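Local coordinates for aldehyde dehydrogenase (Bartonella henselae, PDB 3I44), which probably catalyses the NAD(P)+-dependent oxidation of aldehydes to carboxylic acids, as do other members of the aldehyde dehydrogenase family, at residues K140-L148 with Q154-I162; P395-E403 with T422-G430. The protein carries 1 engineered substitution. All blocks are in the same frame, centred on the assembly; numbering follows the deposited sequence.

Contact 1 of 2, residues K140-L148 with Q154-I162; sequences KEFSFQEAL and QAILHYDAI
Phe142 and Tyr159 meet edge-to-face where the chain leaves helix 117-141 and turns into a beta hairpin: CZ of Phe142 stands 3.7 Å from CD2 of Tyr159, with the ring planes 61° apart. CG of Phe142 lies anti to its backbone N (chi1 172°), which carries the ring's CE1-CZ side over one face of the tyrosine, while its CE2 sits above the centre of the Phe144 ring. Phe144 in turn sets its CD2 3.6 Å from the backbone O of Tyr159, in the plane of the phenylalanine ring. The three rings thus interlock, though each stays partly exposed.

Beside them the pairing is regular antiparallel. Tyr159 N donates to Phe144 O, and Glu146 and Leu157 form a hydrogen-bonded pair: Glu146 N reaches Leu157 O at 3.0 Å and Leu157 N reaches Glu146 O at 2.7 Å. On the face that carries Glu146 and Leu157, the carboxylate meets the edge of the Tyr159 ring, nearly perpendicular to it, with OE2 3.1 Å from Tyr159 OH. On the other face Gln145 lies alongside one of two His158 conformers, amide and ring planes 38° apart; the imidazole also meets Trp497.

The buried, close-packed part is the leucine side, where Leu148 CD1 touches Leu157 CD1 at 3.8 Å and Ser466 and Tyr467 of the second subunit pack on this apolar patch. By contrast, Ala147 is exposed, and Leu148 N and Ala155 O, 3.9 Å apart, are bridged by a water. Such a hairpin is characteristic of the aldehyde dehydrogenase oligomerisation domain. The chemistry implies a hairpin fixed by backbone bonds and interlocked rings, with a single water where the strands have parted and leucines facing the partner subunit.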
ATOM      1  N   LYS A 140      19.186   1.953  14.875  1.00 28.26           N
ATOM      2  CA  LYS A 140      19.996   1.181  15.810  1.00 30.62           C
ATOM      3  C   LYS A 140      19.236  -0.041  16.336  1.00 31.13           C
ATOM      4  O   LYS A 140      19.842  -1.074  16.525  1.00 32.42           O
ATOM      5  CB  LYS A 140      20.562   2.095  16.920  1.00 30.67           C
ATOM      6  CG  LYS A 140      21.848   2.801  16.452  1.00 33.25           C
ATOM      7  CD  LYS A 140      22.022   4.265  16.957  1.00 36.48           C
ATOM      8  CE  LYS A 140      22.689   4.385  18.327  1.00 38.26           C
ATOM      9  NZ  LYS A 140      22.722   5.817  18.797  1.00 39.52           N
ATOM     10  N   GLU A 141      17.921   0.040  16.492  1.00 31.72           N
ATOM     11  CA  GLU A 141      17.114  -1.137  16.837  1.00 33.01           C
ATOM     12  C   GLU A 141      16.735  -2.068  15.674  1.00 31.82           C
ATOM     13  O   GLU A 141      16.162  -3.125  15.900  1.00 32.07           O
ATOM     14  CB  GLU A 141      15.820  -0.708  17.555  1.00 33.93           C
ATOM     15  CG  GLU A 141      16.069   0.061  18.880  1.00 39.43           C
ATOM     16  CD  GLU A 141      16.978  -0.706  19.861  1.00 46.21           C
ATOM     17  OE1 GLU A 141      16.470  -1.612  20.580  1.00 50.92           O
ATOM     18  OE2 GLU A 141      18.198  -0.407  19.911  1.00 49.96           O
ATOM     19  N   PHE A 142      17.013  -1.674  14.437  1.00 30.20           N
ATOM     20  CA  PHE A 142      16.503  -2.405  13.274  1.00 28.50           C
ATOM     21  C   PHE A 142      17.566  -3.328  12.772  1.00 27.85           C
ATOM     22  O   PHE A 142      18.735  -3.002  12.805  1.00 27.17           O
ATOM     23  CB  PHE A 142      16.136  -1.405  12.178  1.00 27.97           C
ATOM     24  CG  PHE A 142      15.769  -2.018  10.873  1.00 26.19           C
ATOM     25  CD1 PHE A 142      14.545  -2.620  10.698  1.00 27.73           C
ATOM     26  CD2 PHE A 142      16.621  -1.903   9.778  1.00 28.55           C
ATOM     27  CE1 PHE A 142      14.200  -3.173   9.465  1.00 26.25           C
ATOM     28  CE2 PHE A 142      16.285  -2.447   8.562  1.00 27.26           C
ATOM     29  CZ  PHE A 142      15.060  -3.080   8.408  1.00 26.79           C
ATOM     30  N   SER A 143      17.162  -4.474  12.256  1.00 27.65           N
ATOM     31  CA  SER A 143      18.095  -5.363  11.561  1.00 26.96           C
ATOM     32  C   SER A 143      17.545  -5.715  10.175  1.00 26.08           C
ATOM     33  O   SER A 143      16.352  -5.931  10.041  1.00 25.40           O
ATOM     34  CB  SER A 143      18.337  -6.621  12.386  1.00 26.84           C
ATOM     35  OG  SER A 143      19.080  -7.523  11.601  1.00 29.05           O
ATOM     36  N   PHE A 144      18.417  -5.792   9.166  1.00 25.21           N
ATOM     37  CA  PHE A 144      17.993  -6.117   7.783  1.00 26.12           C
ATOM     38  C   PHE A 144      17.648  -7.598   7.567  1.00 26.46           C
ATOM     39  O   PHE A 144      17.123  -7.972   6.524  1.00 25.80           O
ATOM     40  CB  PHE A 144      19.033  -5.646   6.765  1.00 25.48           C
ATOM     41  CG  PHE A 144      19.016  -4.157   6.562  1.00 27.14           C
ATOM     42  CD1 PHE A 144      19.691  -3.311   7.440  1.00 25.92           C
ATOM     43  CD2 PHE A 144      18.294  -3.598   5.517  1.00 25.32           C
ATOM     44  CE1 PHE A 144      19.662  -1.935   7.257  1.00 25.03           C
ATOM     45  CE2 PHE A 144      18.266  -2.214   5.329  1.00 25.88           C
ATOM     46  CZ  PHE A 144      18.949  -1.383   6.211  1.00 25.85           C
ATOM     47  N   GLN A 145      17.939  -8.433   8.562  1.00 27.86           N
ATOM     48  CA  GLN A 145      17.492  -9.824   8.576  1.00 28.24           C
ATOM     49  C   GLN A 145      16.939 -10.147   9.927  1.00 28.14           C
ATOM     50  O   GLN A 145      17.480  -9.717  10.956  1.00 28.11           O
ATOM     51  CB  GLN A 145      18.638 -10.817   8.348  1.00 29.12           C
ATOM     52  CG  GLN A 145      19.585 -10.528   7.209  1.00 32.72           C
ATOM     53  CD  GLN A 145      20.557 -11.727   6.934  1.00 36.39           C
ATOM     54  OE1 GLN A 145      20.480 -12.776   7.576  1.00 38.00           O
ATOM     55  NE2 GLN A 145      21.463 -11.547   5.980  1.00 41.65           N
ATOM     56  N   GLU A 146      15.893 -10.945   9.932  1.00 27.79           N
ATOM     57  CA  GLU A 146      15.380 -11.485  11.152  1.00 28.58           C
ATOM     58  C   GLU A 146      14.607 -12.745  10.893  1.00 27.78           C
ATOM     59  O   GLU A 146      14.393 -13.141   9.739  1.00 25.79           O
ATOM     60  CB  GLU A 146      14.499 -10.469  11.855  1.00 30.12           C
ATOM     61  CG  GLU A 146      13.283 -10.008  11.107  1.00 32.98           C
ATOM     62  CD  GLU A 146      12.847  -8.632  11.629  1.00 40.24           C
ATOM     63  OE1 GLU A 146      13.695  -8.028  12.351  1.00 47.88           O
ATOM     64  OE2 GLU A 146      11.726  -8.144  11.320  1.00 39.69           O
ATOM     65  N   ALA A 147      14.199 -13.397  11.975  1.00 27.46           N
ATOM     66  CA  ALA A 147      13.410 -14.610  11.851  1.00 27.00           C
ATOM     67  C   ALA A 147      12.119 -14.290  11.080  1.00 26.53           C
ATOM     68  O   ALA A 147      11.567 -13.175  11.193  1.00 26.31           O
ATOM     69  CB  ALA A 147      13.096 -15.222  13.234  1.00 27.17           C
ATOM     70  N   LEU A 148      11.670 -15.261  10.282  1.00 25.49           N
ATOM     71  CA  LEU A 148      10.435 -15.139   9.521  1.00 25.70           C
ATOM     72  C   LEU A 148       9.252 -15.483  10.415  1.00 26.97           C
ATOM     73  O   LEU A 148       8.221 -14.797  10.391  1.00 25.92           O
ATOM     74  CB  LEU A 148      10.467 -16.047   8.280  1.00 24.96           C
ATOM     75  CG  LEU A 148       9.265 -15.919   7.322  1.00 24.29           C
ATOM     76  CD1 LEU A 148       9.172 -14.531   6.698  1.00 21.09           C
ATOM     77  CD2 LEU A 148       9.308 -17.019   6.244  1.00 22.31           C
ATOM     78  N   GLN A 154      15.391 -21.809  10.473  1.00 29.47           N
ATOM     79  CA  GLN A 154      15.714 -22.193   9.112  1.00 28.53           C
ATOM     80  C   GLN A 154      15.402 -21.038   8.123  1.00 27.00           C
ATOM     81  O   GLN A 154      16.254 -20.575   7.413  1.00 26.18           O
ATOM     82  CB  GLN A 154      14.894 -23.446   8.782  1.00 29.02           C
ATOM     83  CG  GLN A 154      15.106 -23.965   7.393  1.00 32.14           C
ATOM     84  CD  GLN A 154      14.288 -25.228   7.113  1.00 36.29           C
ATOM     85  OE1 GLN A 154      14.513 -26.279   7.752  1.00 33.35           O
ATOM     86  NE2 GLN A 154      13.349 -25.139   6.140  1.00 32.53           N
ATOM     87  N   ALA A 155      14.149 -20.612   8.103  1.00 25.71           N
ATOM     88  CA  ALA A 155      13.663 -19.558   7.229  1.00 25.20           C
ATOM     89  C   ALA A 155      14.032 -18.189   7.825  1.00 25.30           C
ATOM     90  O   ALA A 155      14.157 -18.037   9.034  1.00 25.88           O
ATOM     91  CB  ALA A 155      12.158 -19.686   7.077  1.00 23.89           C
ATOM     92  N   ILE A 156      14.204 -17.200   6.962  1.00 25.09           N
ATOM     93  CA  ILE A 156      14.642 -15.879   7.342  1.00 25.28           C
ATOM     94  C   ILE A 156      13.857 -14.811   6.542  1.00 24.91           C
ATOM     95  O   ILE A 156      13.443 -15.059   5.381  1.00 23.46           O
ATOM     96  CB  ILE A 156      16.160 -15.780   7.119  1.00 26.63           C
ATOM     97  CG1 ILE A 156      16.806 -14.843   8.118  1.00 30.13           C
ATOM     98  CG2 ILE A 156      16.521 -15.380   5.686  1.00 24.54           C
ATOM     99  CD1 ILE A 156      18.352 -14.834   8.015  1.00 32.00           C
ATOM    100  N   LEU A 157      13.636 -13.653   7.189  1.00 23.78           N
ATOM    101  CA  LEU A 157      13.092 -12.458   6.554  1.00 22.97           C
ATOM    102  C   LEU A 157      14.224 -11.492   6.250  1.00 21.92           C
ATOM    103  O   LEU A 157      15.071 -11.208   7.101  1.00 23.19           O
ATOM    104  CB  LEU A 157      12.024 -11.819   7.442  1.00 23.06           C
ATOM    105  CG  LEU A 157      11.268 -10.575   6.929  1.00 23.66           C
ATOM    106  CD1 LEU A 157      10.239 -10.963   5.867  1.00 26.52           C
ATOM    107  CD2 LEU A 157      10.555  -9.831   8.069  1.00 24.33           C
ATOM    108  N   HIS A 158      14.266 -11.009   5.018  1.00 21.29           N
ATOM    109  CA  HIS A 158      15.300 -10.065   4.557  0.50 21.18           C
ATOM    110  C   HIS A 158      14.583  -8.800   4.121  1.00 21.37           C
ATOM    111  O   HIS A 158      13.486  -8.863   3.547  1.00 21.90           O
ATOM    112  CB  HIS A 158      16.084 -10.588   3.342  0.50 21.31           C
ATOM    113  CG  HIS A 158      17.410 -11.207   3.664  0.50 21.11           C
ATOM    114  ND1 HIS A 158      18.459 -11.210   2.772  0.50 20.21           N
ATOM    115  CD2 HIS A 158      17.845 -11.871   4.760  0.50 23.07           C
ATOM    116  CE1 HIS A 158      19.489 -11.840   3.309  0.50 23.27           C
ATOM    117  NE2 HIS A 158      19.142 -12.253   4.516  0.50 21.68           N
ATOM    118  N   TYR A 159      15.176  -7.641   4.417  1.00 20.58           N
ATOM    119  CA  TYR A 159      14.666  -6.360   3.935  1.00 20.38           C
ATOM    120  C   TYR A 159      15.624  -5.855   2.878  1.00 21.11           C
ATOM    121  O   TYR A 159      16.857  -5.814   3.115  1.00 20.41           O
ATOM    122  CB  TYR A 159      14.562  -5.315   5.054  1.00 20.01           C
ATOM    123  CG  TYR A 159      13.507  -5.606   6.111  1.00 20.21           C
ATOM    124  CD1 TYR A 159      12.223  -5.142   5.967  1.00 22.14           C
ATOM    125  CD2 TYR A 159      13.805  -6.379   7.225  1.00 19.23           C
ATOM    126  CE1 TYR A 159      11.269  -5.414   6.903  1.00 19.72           C
ATOM    127  CE2 TYR A 159      12.863  -6.660   8.176  1.00 19.22           C
ATOM    128  CZ  TYR A 159      11.589  -6.169   8.019  1.00 20.90           C
ATOM    129  OH  TYR A 159      10.595  -6.438   8.961  1.00 21.33           O
ATOM    130  N   ASP A 160      15.081  -5.450   1.730  1.00 22.25           N
ATOM    131  CA  ASP A 160      15.885  -4.907   0.609  1.00 23.54           C
ATOM    132  C   ASP A 160      15.434  -3.475   0.246  1.00 22.69           C
ATOM    133  O   ASP A 160      14.225  -3.194   0.200  1.00 21.69           O
ATOM    134  CB  ASP A 160      15.659  -5.745  -0.663  1.00 25.50           C
ATOM    135  CG  ASP A 160      16.376  -7.104  -0.656  1.00 30.19           C
ATOM    136  OD1 ASP A 160      17.534  -7.181  -0.211  1.00 36.08           O
ATOM    137  OD2 ASP A 160      15.766  -8.062  -1.196  1.00 38.14           O
ATOM    138  N   ALA A 161      16.386  -2.600  -0.061  1.00 21.41           N
ATOM    139  CA  ALA A 161      16.053  -1.297  -0.626  1.00 21.75           C
ATOM    140  C   ALA A 161      14.993  -1.451  -1.744  1.00 21.06           C
ATOM    141  O   ALA A 161      15.197  -2.212  -2.685  1.00 20.50           O
ATOM    142  CB  ALA A 161      17.303  -0.633  -1.176  1.00 21.30           C
ATOM    143  N   ILE A 162      13.876  -0.734  -1.637  1.00 20.78           N
ATOM    144  CA  ILE A 162      12.817  -0.829  -2.660  1.00 20.13           C
ATOM    145  C   ILE A 162      13.357  -0.408  -4.043  1.00 20.70           C
ATOM    146  O   ILE A 162      12.932  -0.955  -5.073  1.00 20.86           O
ATOM    147  CB  ILE A 162      11.516  -0.073  -2.249  1.00 20.27           C
ATOM    148  CG1 ILE A 162      10.323  -0.605  -3.059  1.00 20.84           C
ATOM    149  CG2 ILE A 162      11.673   1.447  -2.400  1.00 17.29           C
ATOM    150  CD1 ILE A 162       8.874  -0.242  -2.502  1.00 20.55           C
TER
HETATM  151  O   HOH W   1      12.228 -18.103  10.730  1.00 31.96           O

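Contact 2 of 2, residues P395-E403 with T422-G430; sequences PHMRIFREE and TLANDTEYG
The catalytic domain of the aldehyde dehydrogenase fold supplies both partners: a short helix, 398-401, leading into the family's EEIFGP sequence, and the C-terminal end of helix 417-425 with the turn that follows. A salt bridge ties them. Arg401 grips Asp426 end-on, NH1 and NH2 both donating to OD1 (3.1 and 2.9 Å) from the same face of the carboxylate. OD1 lies in the guanidinium plane, yet the two flat groups are turned 60° apart, so NH1 arrives from above the carboxylate plane and only NH2 meets OD1 on its syn side. A further bond from NH2 to OD2 is short but weak because it is bent (125°). Asp426 is held out toward the arginine by its anti first torsion (chi1 -179°) at the centre of an inverse gamma turn.

Apolar groups flank the charges. Pro395 CG lies 4.0 Å from Leu423 CD2, and CZ of Phe400 is 4.2 Å from the same Leu423 CD2; Phe400 and Leu423 both rest on Leu412 of strand 408-414.

Beyond the salt bridge, waters link the segments. One donates to both Phe400 O and Asp426 O, and another joins Arg401 O to Thr427 OG1, which also closes an ST turn by accepting from Tyr429 N. Glu403 OE2 is bonded to Gly273 N, whereas its OE1 accepts from a water 2.9 Å from Tyr429 OH.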
ATOM      1  N   PRO A 395     -23.224  20.039  10.153  1.00 30.39           N
ATOM      2  CA  PRO A 395     -22.524  19.080   9.285  1.00 30.43           C
ATOM      3  C   PRO A 395     -22.555  19.358   7.782  1.00 30.45           C
ATOM      4  O   PRO A 395     -21.643  18.934   7.071  1.00 30.13           O
ATOM      5  CB  PRO A 395     -23.239  17.744   9.575  1.00 30.58           C
ATOM      6  CG  PRO A 395     -23.767  17.887  10.965  1.00 31.23           C
ATOM      7  CD  PRO A 395     -24.192  19.349  11.039  1.00 30.99           C
ATOM      8  N   HIS A 396     -23.581  20.050   7.278  1.00 30.66           N
ATOM      9  CA  HIS A 396     -23.662  20.266   5.822  1.00 30.31           C
ATOM     10  C   HIS A 396     -22.830  21.460   5.391  1.00 29.56           C
ATOM     11  O   HIS A 396     -22.606  21.664   4.202  1.00 29.76           O
ATOM     12  CB  HIS A 396     -25.122  20.484   5.385  1.00 31.42           C
ATOM     13  CG  HIS A 396     -25.689  21.781   5.865  1.00 29.41           C
ATOM     14  ND1 HIS A 396     -26.459  21.873   7.005  1.00 29.47           N
ATOM     15  CD2 HIS A 396     -25.559  23.041   5.390  1.00 30.59           C
ATOM     16  CE1 HIS A 396     -26.785  23.137   7.209  1.00 30.47           C
ATOM     17  NE2 HIS A 396     -26.244  23.869   6.250  1.00 30.51           N
ATOM     18  N   MET A 397     -22.364  22.271   6.335  1.00 28.87           N
ATOM     19  CA  MET A 397     -21.680  23.502   5.952  1.00 28.37           C
ATOM     20  C   MET A 397     -20.301  23.239   5.399  1.00 27.74           C
ATOM     21  O   MET A 397     -19.605  22.316   5.829  1.00 27.41           O
ATOM     22  CB  MET A 397     -21.590  24.460   7.125  1.00 29.18           C
ATOM     23  CG  MET A 397     -22.942  24.885   7.660  1.00 30.63           C
ATOM     24  SD  MET A 397     -22.737  26.019   9.044  1.00 32.08           S
ATOM     25  CE  MET A 397     -24.472  26.476   9.312  1.00 29.92           C
ATOM     26  N   ARG A 398     -19.894  24.055   4.441  1.00 27.48           N
ATOM     27  CA  ARG A 398     -18.591  23.896   3.852  1.00 27.19           C
ATOM     28  C   ARG A 398     -17.466  23.947   4.903  1.00 27.01           C
ATOM     29  O   ARG A 398     -16.479  23.221   4.765  1.00 25.63           O
ATOM     30  CB  ARG A 398     -18.324  24.950   2.774  1.00 27.61           C
ATOM     31  CG  ARG A 398     -19.231  24.820   1.518  1.00 28.99           C
ATOM     32  CD  ARG A 398     -18.803  25.833   0.436  1.00 29.69           C
ATOM     33  NE  ARG A 398     -17.422  25.601   0.015  1.00 29.42           N
ATOM     34  CZ  ARG A 398     -16.620  26.524  -0.511  1.00 31.47           C
ATOM     35  NH1 ARG A 398     -17.032  27.776  -0.704  1.00 33.20           N
ATOM     36  NH2 ARG A 398     -15.382  26.197  -0.838  1.00 31.47           N
ATOM     37  N   ILE A 399     -17.594  24.827   5.903  1.00 26.45           N
ATOM     38  CA  ILE A 399     -16.524  25.007   6.897  1.00 26.51           C
ATOM     39  C   ILE A 399     -16.386  23.771   7.787  1.00 26.34           C
ATOM     40  O   ILE A 399     -15.325  23.555   8.373  1.00 25.87           O
ATOM     41  CB  ILE A 399     -16.681  26.311   7.782  1.00 26.64           C
ATOM     42  CG1 ILE A 399     -18.066  26.414   8.452  1.00 27.56           C
ATOM     43  CG2 ILE A 399     -16.410  27.545   6.955  1.00 26.23           C
ATOM     44  CD1 ILE A 399     -18.197  27.612   9.410  1.00 26.30           C
ATOM     45  N   PHE A 400     -17.455  22.975   7.895  1.00 25.89           N
ATOM     46  CA  PHE A 400     -17.406  21.698   8.598  1.00 26.67           C
ATOM     47  C   PHE A 400     -16.693  20.627   7.761  1.00 27.63           C
ATOM     48  O   PHE A 400     -15.970  19.802   8.303  1.00 27.29           O
ATOM     49  CB  PHE A 400     -18.811  21.246   8.945  1.00 26.51           C
ATOM     50  CG  PHE A 400     -18.892  20.003   9.819  1.00 26.94           C
ATOM     51  CD1 PHE A 400     -18.883  20.107  11.198  1.00 26.57           C
ATOM     52  CD2 PHE A 400     -19.042  18.734   9.256  1.00 26.40           C
ATOM     53  CE1 PHE A 400     -19.003  18.995  11.992  1.00 23.35           C
ATOM     54  CE2 PHE A 400     -19.152  17.608  10.058  1.00 26.10           C
ATOM     55  CZ  PHE A 400     -19.152  17.747  11.435  1.00 25.51           C
ATOM     56  N   ARG A 401     -16.860  20.665   6.433  1.00 28.27           N
ATOM     57  CA  ARG A 401     -16.430  19.541   5.588  1.00 28.45           C
ATOM     58  C   ARG A 401     -15.089  19.723   4.942  1.00 27.25           C
ATOM     59  O   ARG A 401     -14.369  18.746   4.737  1.00 27.71           O
ATOM     60  CB  ARG A 401     -17.434  19.256   4.479  1.00 28.90           C
ATOM     61  CG  ARG A 401     -18.802  19.019   4.963  1.00 32.03           C
ATOM     62  CD  ARG A 401     -19.411  17.828   4.275  1.00 38.03           C
ATOM     63  NE  ARG A 401     -20.393  17.272   5.184  1.00 43.41           N
ATOM     64  CZ  ARG A 401     -20.292  16.131   5.862  1.00 44.18           C
ATOM     65  NH1 ARG A 401     -19.260  15.288   5.727  1.00 43.97           N
ATOM     66  NH2 ARG A 401     -21.296  15.815   6.657  1.00 46.44           N
ATOM     67  N   GLU A 402     -14.752  20.952   4.601  1.00 26.17           N
ATOM     68  CA  GLU A 402     -13.583  21.195   3.770  1.00 25.67           C
ATOM     69  C   GLU A 402     -12.432  21.626   4.610  1.00 25.24           C
ATOM     70  O   GLU A 402     -12.598  22.381   5.581  1.00 24.79           O
ATOM     71  CB  GLU A 402     -13.866  22.253   2.697  1.00 25.32           C
ATOM     72  CG  GLU A 402     -14.791  21.768   1.606  1.00 24.79           C
ATOM     73  CD  GLU A 402     -15.225  22.871   0.652  1.00 26.98           C
ATOM     74  OE1 GLU A 402     -14.408  23.728   0.256  1.00 27.25           O
ATOM     75  OE2 GLU A 402     -16.407  22.862   0.288  1.00 29.45           O
ATOM     76  N   GLU A 403     -11.245  21.183   4.222  1.00 25.48           N
ATOM     77  CA  GLU A 403     -10.046  21.594   4.924  1.00 25.78           C
ATOM     78  C   GLU A 403      -9.780  23.036   4.520  1.00 25.56           C
ATOM     79  O   GLU A 403      -9.635  23.298   3.358  1.00 27.24           O
ATOM     80  CB  GLU A 403      -8.863  20.720   4.550  1.00 25.90           C
ATOM     81  CG  GLU A 403      -7.632  21.052   5.354  1.00 28.25           C
ATOM     82  CD  GLU A 403      -6.483  20.107   5.068  1.00 31.18           C
ATOM     83  OE1 GLU A 403      -6.275  19.789   3.875  1.00 30.91           O
ATOM     84  OE2 GLU A 403      -5.785  19.712   6.030  1.00 29.02           O
ATOM     85  N   THR A 422     -20.342  10.368  16.319  1.00 24.71           N
ATOM     86  CA  THR A 422     -20.957  10.480  15.003  1.00 25.78           C
ATOM     87  C   THR A 422     -20.449  11.710  14.287  1.00 25.13           C
ATOM     88  O   THR A 422     -20.022  11.632  13.153  1.00 24.56           O
ATOM     89  CB  THR A 422     -22.524  10.532  15.107  1.00 26.30           C
ATOM     90  OG1 THR A 422     -22.998   9.314  15.697  1.00 26.63           O
ATOM     91  CG2 THR A 422     -23.182  10.732  13.702  1.00 27.68           C
ATOM     92  N   LEU A 423     -20.515  12.851  14.955  1.00 25.79           N
ATOM     93  CA  LEU A 423     -19.966  14.094  14.405  1.00 25.94           C
ATOM     94  C   LEU A 423     -18.468  13.979  14.068  1.00 24.98           C
ATOM     95  O   LEU A 423     -18.049  14.370  12.996  1.00 24.39           O
ATOM     96  CB  LEU A 423     -20.189  15.255  15.377  1.00 26.56           C
ATOM     97  CG  LEU A 423     -21.647  15.721  15.522  1.00 26.86           C
ATOM     98  CD1 LEU A 423     -21.884  16.486  16.823  1.00 26.32           C
ATOM     99  CD2 LEU A 423     -22.023  16.559  14.272  1.00 26.62           C
ATOM    100  N   ALA A 424     -17.669  13.448  14.990  1.00 24.48           N
ATOM    101  CA  ALA A 424     -16.221  13.310  14.742  1.00 23.77           C
ATOM    102  C   ALA A 424     -15.956  12.437  13.503  1.00 23.22           C
ATOM    103  O   ALA A 424     -15.034  12.712  12.717  1.00 23.07           O
ATOM    104  CB  ALA A 424     -15.512  12.742  15.972  1.00 22.84           C
ATOM    105  N   ASN A 425     -16.766  11.398  13.314  1.00 22.77           N
ATOM    106  CA  ASN A 425     -16.590  10.486  12.181  1.00 23.37           C
ATOM    107  C   ASN A 425     -17.285  10.912  10.889  1.00 23.40           C
ATOM    108  O   ASN A 425     -17.122  10.225   9.881  1.00 23.20           O
ATOM    109  CB  ASN A 425     -17.027   9.044  12.508  1.00 23.59           C
ATOM    110  CG  ASN A 425     -16.098   8.368  13.464  1.00 24.35           C
ATOM    111  OD1 ASN A 425     -14.936   8.783  13.620  1.00 26.38           O
ATOM    112  ND2 ASN A 425     -16.591   7.329  14.132  1.00 20.55           N
ATOM    113  N   ASP A 426     -17.985  12.046  10.897  1.00 23.59           N
ATOM    114  CA  ASP A 426     -18.689  12.539   9.703  1.00 23.72           C
ATOM    115  C   ASP A 426     -17.740  13.324   8.785  1.00 23.98           C
ATOM    116  O   ASP A 426     -17.765  14.548   8.699  1.00 22.71           O
ATOM    117  CB  ASP A 426     -19.896  13.381  10.098  1.00 24.27           C
ATOM    118  CG  ASP A 426     -20.670  13.880   8.892  1.00 25.35           C
ATOM    119  OD1 ASP A 426     -20.453  13.338   7.794  1.00 24.71           O
ATOM    120  OD2 ASP A 426     -21.460  14.849   9.025  1.00 23.48           O
ATOM    121  N   THR A 427     -16.870  12.581   8.132  1.00 23.52           N
ATOM    122  CA  THR A 427     -15.820  13.153   7.320  1.00 23.35           C
ATOM    123  C   THR A 427     -15.205  12.010   6.545  1.00 23.95           C
ATOM    124  O   THR A 427     -15.293  10.856   6.983  1.00 23.42           O
ATOM    125  CB  THR A 427     -14.713  13.840   8.174  1.00 23.46           C
ATOM    126  OG1 THR A 427     -13.711  14.385   7.292  1.00 22.86           O
ATOM    127  CG2 THR A 427     -14.049  12.824   9.250  1.00 21.02           C
ATOM    128  N   GLU A 428     -14.594  12.323   5.407  1.00 23.70           N
ATOM    129  CA  GLU A 428     -13.861  11.330   4.635  1.00 24.83           C
ATOM    130  C   GLU A 428     -12.383  11.282   5.073  1.00 23.35           C
ATOM    131  O   GLU A 428     -11.636  10.381   4.678  1.00 23.20           O
ATOM    132  CB  GLU A 428     -13.983  11.644   3.123  1.00 26.16           C
ATOM    133  CG  GLU A 428     -15.392  11.374   2.499  1.00 31.58           C
ATOM    134  CD  GLU A 428     -15.832   9.911   2.657  1.00 38.79           C
ATOM    135  OE1 GLU A 428     -15.325   9.035   1.919  1.00 45.55           O
ATOM    136  OE2 GLU A 428     -16.674   9.620   3.535  1.00 43.62           O
ATOM    137  N   TYR A 429     -11.978  12.250   5.887  1.00 22.00           N
ATOM    138  CA  TYR A 429     -10.620  12.356   6.388  1.00 21.74           C
ATOM    139  C   TYR A 429     -10.483  11.503   7.650  1.00 20.81           C
ATOM    140  O   TYR A 429     -11.492  10.964   8.130  1.00 20.95           O
ATOM    141  CB  TYR A 429     -10.300  13.796   6.730  1.00 21.97           C
ATOM    142  CG  TYR A 429     -10.120  14.731   5.551  1.00 23.22           C
ATOM    143  CD1 TYR A 429      -9.071  14.561   4.674  1.00 25.24           C
ATOM    144  CD2 TYR A 429     -10.981  15.814   5.350  1.00 22.68           C
ATOM    145  CE1 TYR A 429      -8.888  15.413   3.614  1.00 25.78           C
ATOM    146  CE2 TYR A 429     -10.824  16.661   4.285  1.00 23.77           C
ATOM    147  CZ  TYR A 429      -9.780  16.467   3.416  1.00 27.71           C
ATOM    148  OH  TYR A 429      -9.576  17.326   2.365  1.00 26.89           O
ATOM    149  N   GLY A 430      -9.255  11.381   8.169  1.00 19.28           N
ATOM    150  CA  GLY A 430      -9.003  10.622   9.406  1.00 19.05           C
ATOM    151  C   GLY A 430      -7.541  10.639   9.781  1.00 18.52           C
ATOM    152  O   GLY A 430      -6.885   9.578   9.823  1.00 17.86           O
TER
HETATM  153  O   HOH W   2     -16.300  16.802   8.356  1.00 37.36           O
HETATM  154  O   HOH W   3     -14.521  16.515   6.145  1.00 25.87           O
HETATM  155  O   HOH W   4     -11.210  19.290   2.017  1.00 26.93           O
HETATM  156  O   HOH W   5      -6.833  17.942   1.525  1.00 31.67           O

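In the fold
Contact 1 closes before contact 2 opens along the chain, and both belong to the aldehyde dehydrogenase fold. Their centres are 41 Å apart and their nearest atoms about 22 Å, so they do not touch. They also belong to different sheets: strands 145-147 and 156-168 are in the sheet that includes 489-494, whereas contact 2 packs beside strands 308-312 and 408-414 of another. Contact 1 is reached by the second subunit; no other chain of the assembly touches contact 2. The pair therefore represents two distinct parts of the architecture, a hairpin at the subunit interface and a salt-bridged, water-linked joint inside the catalytic domain.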